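Local coordinates for anopheles Plasmodium-responsive Leucine-rich repeat protein 1B (Anopheles gambiae, PDB 4XGO) that probably acts in the mosquito's response to Plasmodium, presenting a leucine-rich repeat domain within a longer protein that probably interacts with LRIM1, at residues A[133-138]-A[154-159]; A[148-153]-A[167-172]; A[190-195]-A[207-212]. All coordinates share one frame; numbering follows the deposited sequence. Where two conformers were deposited one is given.

Contact 1 of 3, residues A[133-138]-A[154-159]. Unlike the reference sequence in segment 154-159: Ala156 (reference Val).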
loop_
_atom_site.group_PDB
_atom_site.type_symbol
_atom_site.label_atom_id
_atom_site.label_comp_id
_atom_site.label_asym_id
_atom_site.label_seq_id
_atom_site.Cartn_x
_atom_site.Cartn_y
_atom_site.Cartn_z
ATOM N N HIS A 133 -10.162 7.927 19.127
ATOM C CA HIS A 133 -9.848 8.659 20.320
ATOM C C HIS A 133 -8.343 8.720 20.533
ATOM O O HIS A 133 -7.683 7.688 20.564
ATOM C CB HIS A 133 -10.469 7.971 21.540
ATOM C CG HIS A 133 -10.166 8.663 22.827
ATOM N ND1 HIS A 133 -10.885 9.759 23.265
ATOM C CD2 HIS A 133 -9.191 8.461 23.743
ATOM C CE1 HIS A 133 -10.391 10.169 24.422
ATOM N NE2 HIS A 133 -9.359 9.406 24.727
ATOM N N VAL A 134 -7.833 9.938 20.678
ATOM C CA VAL A 134 -6.515 10.189 21.215
ATOM C C VAL A 134 -6.494 11.614 21.770
ATOM O O VAL A 134 -6.700 12.575 21.020
ATOM C CB VAL A 134 -5.374 9.958 20.199
ATOM C CG1 VAL A 134 -5.571 10.759 18.922
ATOM C CG2 VAL A 134 -4.037 10.267 20.858
ATOM N N ASP A 135 -6.278 11.743 23.076
ATOM C CA ASP A 135 -6.236 13.067 23.711
ATOM C C ASP A 135 -4.805 13.588 23.731
ATOM O O ASP A 135 -4.058 13.390 24.706
ATOM C CB ASP A 135 -6.821 13.044 25.133
ATOM C CG ASP A 135 -6.952 14.450 25.729
ATOM O OD1 ASP A 135 -6.380 15.401 25.161
ATOM O OD2 ASP A 135 -7.642 14.617 26.766
ATOM N N LEU A 136 -4.419 14.244 22.635
ATOM C CA LEU A 136 -3.067 14.774 22.491
ATOM C C LEU A 136 -2.782 15.899 23.478
ATOM O O LEU A 136 -1.632 16.127 23.844
ATOM C CB LEU A 136 -2.839 15.295 21.057
ATOM C CG LEU A 136 -3.047 14.301 19.919
ATOM C CD1 LEU A 136 -3.165 15.038 18.579
ATOM C CD2 LEU A 136 -1.913 13.280 19.913
ATOM N N ALA A 137 -3.838 16.580 23.919
ATOM C CA ALA A 137 -3.715 17.739 24.809
ATOM C C ALA A 137 -3.153 17.381 26.183
ATOM O O ALA A 137 -2.650 18.238 26.897
ATOM C CB ALA A 137 -5.063 18.435 24.950
ATOM N N LEU A 138 -3.219 16.104 26.536
ATOM C CA LEU A 138 -2.581 15.585 27.739
ATOM C C LEU A 138 -1.062 15.525 27.682
ATOM O O LEU A 138 -0.423 15.322 28.716
ATOM C CB LEU A 138 -3.097 14.173 28.019
ATOM C CG LEU A 138 -4.488 14.130 28.624
ATOM C CD1 LEU A 138 -4.977 12.688 28.715
ATOM C CD2 LEU A 138 -4.479 14.804 29.998
ATOM N N THR A 154 -13.000 14.724 17.132
ATOM C CA THR A 154 -12.630 15.843 17.981
ATOM C C THR A 154 -11.113 15.907 18.008
ATOM O O THR A 154 -10.459 14.879 18.144
ATOM C CB THR A 154 -13.192 15.684 19.398
ATOM O OG1 THR A 154 -14.626 15.686 19.322
ATOM C CG2 THR A 154 -12.738 16.818 20.290
ATOM N N LEU A 155 -10.560 17.102 17.863
ATOM C CA LEU A 155 -9.104 17.271 17.910
ATOM C C LEU A 155 -8.730 18.164 19.077
ATOM O O LEU A 155 -9.001 19.364 19.054
ATOM C CB LEU A 155 -8.595 17.866 16.595
ATOM C CG LEU A 155 -7.083 18.101 16.500
ATOM C CD1 LEU A 155 -6.344 16.763 16.512
ATOM C CD2 LEU A 155 -6.748 18.899 15.259
ATOM N N ALA A 156 -8.112 17.575 20.100
ATOM C CA ALA A 156 -7.550 18.342 21.190
ATOM C C ALA A 156 -6.098 18.663 20.862
ATOM O O ALA A 156 -5.284 17.772 20.718
ATOM C CB ALA A 156 -7.647 17.562 22.494
ATOM N N ILE A 157 -5.788 19.939 20.717
ATOM C CA ILE A 157 -4.440 20.352 20.338
ATOM C C ILE A 157 -3.659 20.685 21.605
ATOM O O ILE A 157 -4.117 21.499 22.412
ATOM C CB ILE A 157 -4.487 21.554 19.373
ATOM C CG1 ILE A 157 -5.195 21.134 18.074
ATOM C CG2 ILE A 157 -3.076 22.052 19.062
ATOM C CD1 ILE A 157 -5.354 22.222 17.056
ATOM N N PRO A 158 -2.477 20.064 21.789
ATOM C CA PRO A 158 -1.679 20.387 22.981
ATOM C C PRO A 158 -1.116 21.824 22.956
ATOM O O PRO A 158 -1.171 22.519 21.932
ATOM C CB PRO A 158 -0.558 19.331 22.966
ATOM C CG PRO A 158 -0.487 18.861 21.566
ATOM C CD PRO A 158 -1.862 18.998 20.975
ATOM N N ILE A 159 -0.577 22.238 24.089
ATOM C CA ILE A 159 -0.308 23.650 24.358
ATOM C C ILE A 159 0.866 24.236 23.575
ATOM O O ILE A 159 0.933 25.447 23.377
ATOM C CB ILE A 159 -0.097 23.870 25.877
ATOM C CG1 ILE A 159 -0.298 25.345 26.246
ATOM C CG2 ILE A 159 1.258 23.330 26.334
ATOM C CD1 ILE A 159 -0.548 25.544 27.717
HETATM O O HOH W 1 -10.091 12.104 20.238
HETATM O O HOH W 2 -7.831 14.335 19.170
HETATM O O HOH W 3 -6.036 15.216 20.740
HETATM O O HOH W 4 -1.146 20.496 26.404
#
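This contact belongs to the part of the leucine-rich repeat solenoid that lies away from its long parallel strand array. A 3-10 turn at 136-138 meets the short strand 154-156 and the loop that follows it. No direct hydrogen bond crosses between the two segments. Carbon packing and waters join them.

Leu136 points its CB toward the other segment. With CG anti to the carbonyl carbon (chi1 -57°), its side chain crosses that of Leu155 obliquely, and the two CD1 methyls meet at 4.2 Å. Leu136 CB also rests on Pro158, 3.8 Å from Pro158 CD. The backbone of the turn lies close as well, with Leu136 O 3.5 Å from Pro158 CB. Ala137 and Ala156 meet methyl to methyl, their CB atoms 3.7 Å apart. The carboxylate of Asp135 folds back to this spot. Its CG is anti to the backbone N (chi1 -172°), so OD1 sits over the Ala156 methyl and also accepts a weak bond from Ala137 N.

Water does the polar work. One water accepts from Leu136 N at 2.7 Å and lies equally close to Val134 O and Ala156 O. A second sits between Val134 O and Thr154 O. A third is bound by Ala137 O at 2.8 Å and by Ile159 N at 3.0 Å, and it bridges the far end.

On one flank, His133 NE2 bonds to Asp112 and its backbone pairs with Ile110. On the other, strand 154-156 runs parallel to strand 173-175, Leu155 pairing with Val173 and Arg175.

Contact 2 of 3, residues A[148-153]-A[167-172]. With NAG (2-acetamido-2-deoxy-beta-D-glucopyranose), chain C; NAG (2-acetamido-2-deoxy-beta-D-glucopyranose), chain B.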
loop_
_atom_site.group_PDB
_atom_site.type_symbol
_atom_site.label_atom_id
_atom_site.label_comp_id
_atom_site.label_asym_id
_atom_site.label_seq_id
_atom_site.Cartn_x
_atom_site.Cartn_y
_atom_site.Cartn_z
ATOM N N SER A 148 -2.864 11.997 10.813
ATOM C CA SER A 148 -3.616 11.987 9.565
ATOM C C SER A 148 -4.110 10.582 9.238
ATOM O O SER A 148 -3.549 9.616 9.705
ATOM C CB SER A 148 -2.784 12.538 8.402
ATOM O OG SER A 148 -1.673 11.703 8.077
ATOM N N TYR A 149 -5.185 10.494 8.455
ATOM C CA TYR A 149 -5.762 9.224 8.021
ATOM C C TYR A 149 -6.205 8.358 9.212
ATOM O O TYR A 149 -5.769 7.230 9.395
ATOM C CB TYR A 149 -4.820 8.476 7.076
ATOM C CG TYR A 149 -4.577 9.202 5.772
ATOM C CD1 TYR A 149 -5.420 9.001 4.681
ATOM C CD2 TYR A 149 -3.520 10.093 5.634
ATOM C CE1 TYR A 149 -5.197 9.658 3.477
ATOM C CE2 TYR A 149 -3.287 10.740 4.421
ATOM C CZ TYR A 149 -4.150 10.511 3.366
ATOM O OH TYR A 149 -3.946 11.140 2.147
ATOM N N ASN A 150 -7.116 8.913 9.992
ATOM C CA ASN A 150 -7.747 8.214 11.093
ATOM C C ASN A 150 -9.249 8.505 11.059
ATOM O O ASN A 150 -9.778 8.945 10.001
ATOM C CB ASN A 150 -7.041 8.601 12.387
ATOM C CG ASN A 150 -5.780 7.796 12.598
ATOM O OD1 ASN A 150 -5.848 6.575 12.767
ATOM N ND2 ASN A 150 -4.646 8.454 12.592
ATOM N N LEU A 151 -9.933 8.250 12.168
ATOM C CA LEU A 151 -11.386 8.449 12.274
ATOM C C LEU A 151 -11.749 9.387 13.405
ATOM O O LEU A 151 -12.775 9.188 14.096
ATOM C CB LEU A 151 -12.066 7.103 12.486
ATOM C CG LEU A 151 -11.861 6.119 11.337
ATOM C CD1 LEU A 151 -12.278 4.719 11.731
ATOM C CD2 LEU A 151 -12.574 6.554 10.074
ATOM N N LEU A 152 -10.930 10.406 13.607
ATOM C CA LEU A 152 -11.104 11.327 14.724
ATOM C C LEU A 152 -12.210 12.328 14.396
ATOM O O LEU A 152 -12.314 12.777 13.266
ATOM C CB LEU A 152 -9.808 12.082 15.027
ATOM C CG LEU A 152 -8.613 11.253 15.482
ATOM C CD1 LEU A 152 -7.344 12.096 15.526
ATOM C CD2 LEU A 152 -8.896 10.598 16.828
ATOM N N SER A 153 -13.034 12.648 15.390
ATOM C CA SER A 153 -14.072 13.671 15.209
ATOM C C SER A 153 -13.783 14.891 16.065
ATOM O O SER A 153 -14.283 15.968 15.785
ATOM C CB SER A 153 -15.451 13.104 15.528
ATOM O OG SER A 153 -15.842 12.160 14.538
ATOM N N SER A 167 -5.041 15.812 8.950
ATOM C CA SER A 167 -5.769 15.748 7.687
ATOM C C SER A 167 -6.377 14.368 7.535
ATOM O O SER A 167 -5.940 13.410 8.194
ATOM C CB SER A 167 -4.852 16.071 6.492
ATOM O OG SER A 167 -3.785 15.143 6.324
ATOM N N HIS A 168 -7.424 14.281 6.726
ATOM C CA HIS A 168 -8.059 13.008 6.436
ATOM C C HIS A 168 -8.581 12.327 7.719
ATOM O O HIS A 168 -8.264 11.180 8.027
ATOM C CB HIS A 168 -7.125 12.103 5.650
ATOM C CG HIS A 168 -6.695 12.681 4.339
ATOM N ND1 HIS A 168 -7.401 12.470 3.179
ATOM C CD2 HIS A 168 -5.635 13.446 3.998
ATOM C CE1 HIS A 168 -6.799 13.079 2.176
ATOM N NE2 HIS A 168 -5.715 13.668 2.644
ATOM N N ASN A 169 -9.389 13.068 8.458
ATOM C CA ASN A 169 -10.152 12.515 9.588
ATOM C C ASN A 169 -11.617 12.909 9.364
ATOM O O ASN A 169 -11.988 13.194 8.222
ATOM C CB ASN A 169 -9.584 13.039 10.904
ATOM C CG ASN A 169 -8.420 12.201 11.404
ATOM O OD1 ASN A 169 -8.612 11.138 12.008
ATOM N ND2 ASN A 169 -7.203 12.661 11.125
ATOM N N THR A 170 -12.435 12.911 10.408
ATOM C CA THR A 170 -13.815 13.434 10.331
ATOM C C THR A 170 -14.017 14.519 11.383
ATOM O O THR A 170 -15.065 14.582 12.071
ATOM C CB THR A 170 -14.877 12.318 10.497
ATOM O OG1 THR A 170 -14.733 11.653 11.760
ATOM C CG2 THR A 170 -14.743 11.298 9.397
ATOM N N ILE A 171 -13.013 15.374 11.527
ATOM C CA ILE A 171 -12.982 16.331 12.623
ATOM C C ILE A 171 -14.025 17.435 12.415
ATOM O O ILE A 171 -14.057 18.055 11.354
ATOM C CB ILE A 171 -11.573 16.929 12.763
ATOM C CG1 ILE A 171 -10.600 15.843 13.239
ATOM C CG2 ILE A 171 -11.527 18.094 13.724
ATOM C CD1 ILE A 171 -9.142 16.179 12.986
ATOM N N ASN A 172 -14.880 17.631 13.418
ATOM C CA ASN A 172 -15.808 18.785 13.442
ATOM C C ASN A 172 -15.634 19.719 14.645
ATOM O O ASN A 172 -16.291 20.756 14.728
ATOM C CB ASN A 172 -17.243 18.296 13.334
ATOM C CG ASN A 172 -17.596 17.254 14.379
ATOM O OD1 ASN A 172 -17.010 17.192 15.450
ATOM N ND2 ASN A 172 -18.568 16.423 14.059
HETATM C C1 NAG C . 1.680 12.803 7.976
HETATM C C2 NAG C . 2.635 13.567 7.059
HETATM C C3 NAG C . 2.253 13.334 5.594
HETATM C C4 NAG C . 2.198 11.848 5.274
HETATM C C5 NAG C . 1.367 11.128 6.341
HETATM C C6 NAG C . 1.466 9.614 6.133
HETATM C C7 NAG C . 3.522 15.821 7.299
HETATM C C8 NAG C . 3.248 17.279 7.487
HETATM N N2 NAG C . 2.499 14.980 7.277
HETATM O O3 NAG C . 3.138 14.018 4.721
HETATM O O4 NAG C . 1.499 11.641 4.041
HETATM O O5 NAG C . 1.802 11.438 7.656
HETATM O O6 NAG C . 0.202 9.240 5.619
HETATM O O7 NAG C . 4.678 15.440 7.175
HETATM C C1 NAG B . 2.340 11.222 2.961
HETATM C C2 NAG B . 1.474 10.566 1.896
HETATM C C3 NAG B . 2.346 10.103 0.731
HETATM C C4 NAG B . 3.413 11.124 0.317
HETATM C C5 NAG B . 4.025 11.904 1.485
HETATM C C6 NAG B . 4.752 13.150 0.995
HETATM C C7 NAG B . -0.503 9.158 2.361
HETATM C C8 NAG B . -1.038 7.935 3.052
HETATM N N2 NAG B . 0.801 9.419 2.492
HETATM O O3 NAG B . 1.511 9.816 -0.374
HETATM O O4 NAG B . 4.446 10.446 -0.375
HETATM O O5 NAG B . 3.017 12.316 2.383
HETATM O O6 NAG B . 5.548 13.672 2.037
HETATM O O7 NAG B . -1.274 9.853 1.717
HETATM O O HOH W 5 -15.502 9.243 12.624
#
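Thr170 OG1 has three polar partners. It is hydrogen-bonded to Ser153 OG at 3.0 Å, and either could donate. Thr170 OG1 also lies 3.1 Å from Leu152 O, a bond its one proton may not make. A water 2.7 Å from Thr170 OG1 donates on to Leu151 O. Thr170 N donates to Leu152 O at 2.9 Å, nearly along the C=O axis.

Asn169 is the asparagine of the leucine-rich repeat consensus. Its CG is anti to the carbonyl carbon (chi1 -86°), which lays the amide alongside Leu152. Asn169 OD1 accepts from Leu152 N at 2.9 Å, though the exact position of this oxygen is less certain. Its ND2 bonds to Val147 O and Ala166 O. Further bonds join the backbones: Tyr149 N to Ser167 O, Asn150 N to His168 O, and Asn172 N to Ser153 O.

Tyr149 and His168 share a left-handed backbone and matching first torsions, so their side chains run side by side. The rings form an offset stack, with centroids 4.0 Å apart and planes at 9°. NAG (chain B) places C8 over the opposite tyrosine face.

The buried amide is thus satisfied by main chain from two turns, while the stack and the attached sugar cover the two faces of the tyrosine ring.

Contact 3 of 3, residues A[190-195]-A[207-212]. With PO4 (phosphate ion), chain E.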
loop_
_atom_site.group_PDB
_atom_site.type_symbol
_atom_site.label_atom_id
_atom_site.label_comp_id
_atom_site.label_asym_id
_atom_site.label_seq_id
_atom_site.Cartn_x
_atom_site.Cartn_y
_atom_site.Cartn_z
ATOM N N ASN A 190 -11.604 17.103 6.265
ATOM C CA ASN A 190 -12.263 16.903 7.533
ATOM C C ASN A 190 -13.710 17.366 7.434
ATOM O O ASN A 190 -14.226 17.511 6.318
ATOM C CB ASN A 190 -11.486 17.586 8.661
ATOM C CG ASN A 190 -10.407 16.677 9.223
ATOM O OD1 ASN A 190 -10.713 15.596 9.734
ATOM N ND2 ASN A 190 -9.145 17.065 9.063
ATOM N N ASN A 191 -14.343 17.587 8.580
ATOM C CA ASN A 191 -15.761 17.980 8.615
ATOM C C ASN A 191 -16.012 19.288 9.367
ATOM O O ASN A 191 -17.035 19.458 10.062
ATOM C CB ASN A 191 -16.536 16.819 9.197
ATOM C CG ASN A 191 -16.668 15.672 8.210
ATOM O OD1 ASN A 191 -17.575 15.654 7.363
ATOM N ND2 ASN A 191 -15.769 14.738 8.278
ATOM N N LEU A 192 -15.090 20.229 9.213
ATOM C CA LEU A 192 -15.175 21.508 9.894
ATOM C C LEU A 192 -16.272 22.366 9.277
ATOM O O LEU A 192 -16.399 22.413 8.055
ATOM C CB LEU A 192 -13.845 22.257 9.864
ATOM C CG LEU A 192 -12.745 21.604 10.715
ATOM C CD1 LEU A 192 -11.406 22.198 10.314
ATOM C CD2 LEU A 192 -13.043 21.779 12.195
ATOM N N THR A 193 -17.076 22.977 10.156
ATOM C CA THR A 193 -18.074 23.967 9.760
ATOM C C THR A 193 -17.851 25.333 10.419
ATOM O O THR A 193 -18.608 26.285 10.162
ATOM C CB THR A 193 -19.505 23.470 10.079
ATOM O OG1 THR A 193 -19.598 23.157 11.464
ATOM C CG2 THR A 193 -19.840 22.232 9.263
ATOM N N ASP A 194 -16.840 25.455 11.270
ATOM C CA ASP A 194 -16.544 26.750 11.882
ATOM C C ASP A 194 -15.054 26.917 12.039
ATOM O O ASP A 194 -14.300 25.932 11.946
ATOM C CB ASP A 194 -17.229 26.875 13.254
ATOM C CG ASP A 194 -16.359 26.342 14.390
ATOM O OD1 ASP A 194 -15.997 25.143 14.365
ATOM O OD2 ASP A 194 -15.986 27.140 15.279
ATOM N N THR A 195 -14.642 28.155 12.304
ATOM C CA THR A 195 -13.237 28.499 12.478
ATOM C C THR A 195 -12.963 29.364 13.711
ATOM O O THR A 195 -11.897 29.967 13.805
ATOM C CB THR A 195 -12.662 29.250 11.248
ATOM O OG1 THR A 195 -13.212 30.576 11.170
ATOM C CG2 THR A 195 -12.916 28.487 9.955
ATOM N N VAL A 207 -1.944 27.349 7.252
ATOM C CA VAL A 207 -3.149 26.634 7.666
ATOM C C VAL A 207 -3.878 26.107 6.445
ATOM O O VAL A 207 -4.190 26.862 5.517
ATOM C CB VAL A 207 -4.073 27.480 8.595
ATOM C CG1 VAL A 207 -4.520 28.759 7.942
ATOM C CG2 VAL A 207 -5.279 26.668 9.026
ATOM N N ASP A 208 -4.110 24.793 6.429
ATOM C CA ASP A 208 -4.854 24.151 5.352
ATOM C C ASP A 208 -6.206 23.631 5.878
ATOM O O ASP A 208 -6.264 22.718 6.717
ATOM C CB ASP A 208 -4.021 23.038 4.713
ATOM C CG ASP A 208 -4.595 22.533 3.400
ATOM O OD1 ASP A 208 -5.775 22.756 3.088
ATOM O OD2 ASP A 208 -3.838 21.883 2.652
ATOM N N LEU A 209 -7.278 24.267 5.398
ATOM C CA LEU A 209 -8.647 23.911 5.722
ATOM C C LEU A 209 -9.423 23.452 4.503
ATOM O O LEU A 209 -10.667 23.426 4.515
ATOM C CB LEU A 209 -9.364 25.112 6.360
ATOM C CG LEU A 209 -8.741 25.695 7.630
ATOM C CD1 LEU A 209 -9.462 26.959 8.085
ATOM C CD2 LEU A 209 -8.696 24.697 8.752
ATOM N N SER A 210 -8.712 23.073 3.447
ATOM C CA SER A 210 -9.357 22.651 2.219
ATOM C C SER A 210 -10.115 21.343 2.448
ATOM O O SER A 210 -9.815 20.600 3.387
ATOM C CB SER A 210 -8.360 22.535 1.057
ATOM O OG SER A 210 -7.581 21.358 1.130
ATOM N N TYR A 211 -11.131 21.099 1.611
ATOM C CA TYR A 211 -11.959 19.881 1.688
ATOM C C TYR A 211 -12.566 19.739 3.088
ATOM O O TYR A 211 -12.459 18.701 3.741
ATOM C CB TYR A 211 -11.165 18.624 1.278
ATOM C CG TYR A 211 -10.754 18.580 -0.174
ATOM C CD1 TYR A 211 -9.522 19.083 -0.589
ATOM C CD2 TYR A 211 -11.589 18.000 -1.129
ATOM C CE1 TYR A 211 -9.140 19.029 -1.921
ATOM C CE2 TYR A 211 -11.225 17.947 -2.456
ATOM C CZ TYR A 211 -10.005 18.454 -2.843
ATOM O OH TYR A 211 -9.656 18.399 -4.163
ATOM N N ASN A 212 -13.202 20.814 3.556
ATOM C CA ASN A 212 -14.020 20.767 4.758
ATOM C C ASN A 212 -15.449 21.196 4.359
ATOM O O ASN A 212 -15.794 21.125 3.188
ATOM C CB ASN A 212 -13.420 21.629 5.858
ATOM C CG ASN A 212 -12.355 20.870 6.652
ATOM O OD1 ASN A 212 -12.672 20.141 7.583
ATOM N ND2 ASN A 212 -11.105 21.016 6.247
HETATM P P PO4 E . -16.632 30.634 10.344
HETATM O O1 PO4 E . -17.771 31.633 10.154
HETATM O O2 PO4 E . -15.321 31.292 10.005
HETATM O O3 PO4 E . -16.914 29.443 9.449
HETATM O O4 PO4 E . -16.597 30.179 11.795
#
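The two segments are turns of successive coils, closest at the CA atoms of Asn191 and Asn212, 5.1 Å apart. Asn190 N bonds to Tyr211 O at 3.1 Å, in the carbonyl plane. Tyr211 has a left-handed backbone, and its ring stacks with His189.

Asn212 carries the contact. Its CG is anti to the carbonyl carbon (chi1 -85°), so the amide lies beside Leu192 and points the same way. Asn212 OD1 accepts from Leu192 N at 2.9 Å on a lone pair, with a nearly straight N-H...O angle of 166°. Asn212 ND2 reaches back to Leu209 O at 3.0 Å, a donor well above that carbonyl plane, and also bonds to Leu187 O. This is the consensus asparagine of the leucine-rich repeat, which turns the chain after the strand and fastens it to the previous coil. Asn190 holds the same place one coil earlier, its amide bonded to Leu187 O, Ala166 O and Ile171 N.

Beside the amide, the contact is apolar. Leu192 and Leu209 cross at about a right angle, CD1 of the first meeting CD2 of the second at 4.0 Å. Thr195 CG2 touches Leu209 CD1 at 4.2 Å. At the strand end, Asp208 OD1 accepts Ser210 N at 3.0 Å in an Asx turn. A phosphate, probably from the crystallisation liquor, accepts from Thr195 N and OG1 and is hydrogen-bonded to Thr218 OG1.

How the contacts relate
From the N terminus, the chain enters contact 1 at 133-138 and opens contact 2 at 148-153. It then closes contact 1 at 154-159 and contact 2 at 167-172, so these two cross. Contact 3 follows in series, from 190-195 to 207-212. Contact 1 joins the coils of strands 123-125 and 144-146, contact 2 those of 144-146 and 163-165, contact 3 those of 184-186 and 206-208. Contacts 1 and 2 touch by packing, Leu152 against His133 and Val134. Contacts 2 and 3 are joined by probable hydrogen bonds, Ile171 N to Asn190 OD1 and Asn191 N to Ile171 O, which link the coils of 163-165 and 184-186. Contacts 1 and 3 do not touch.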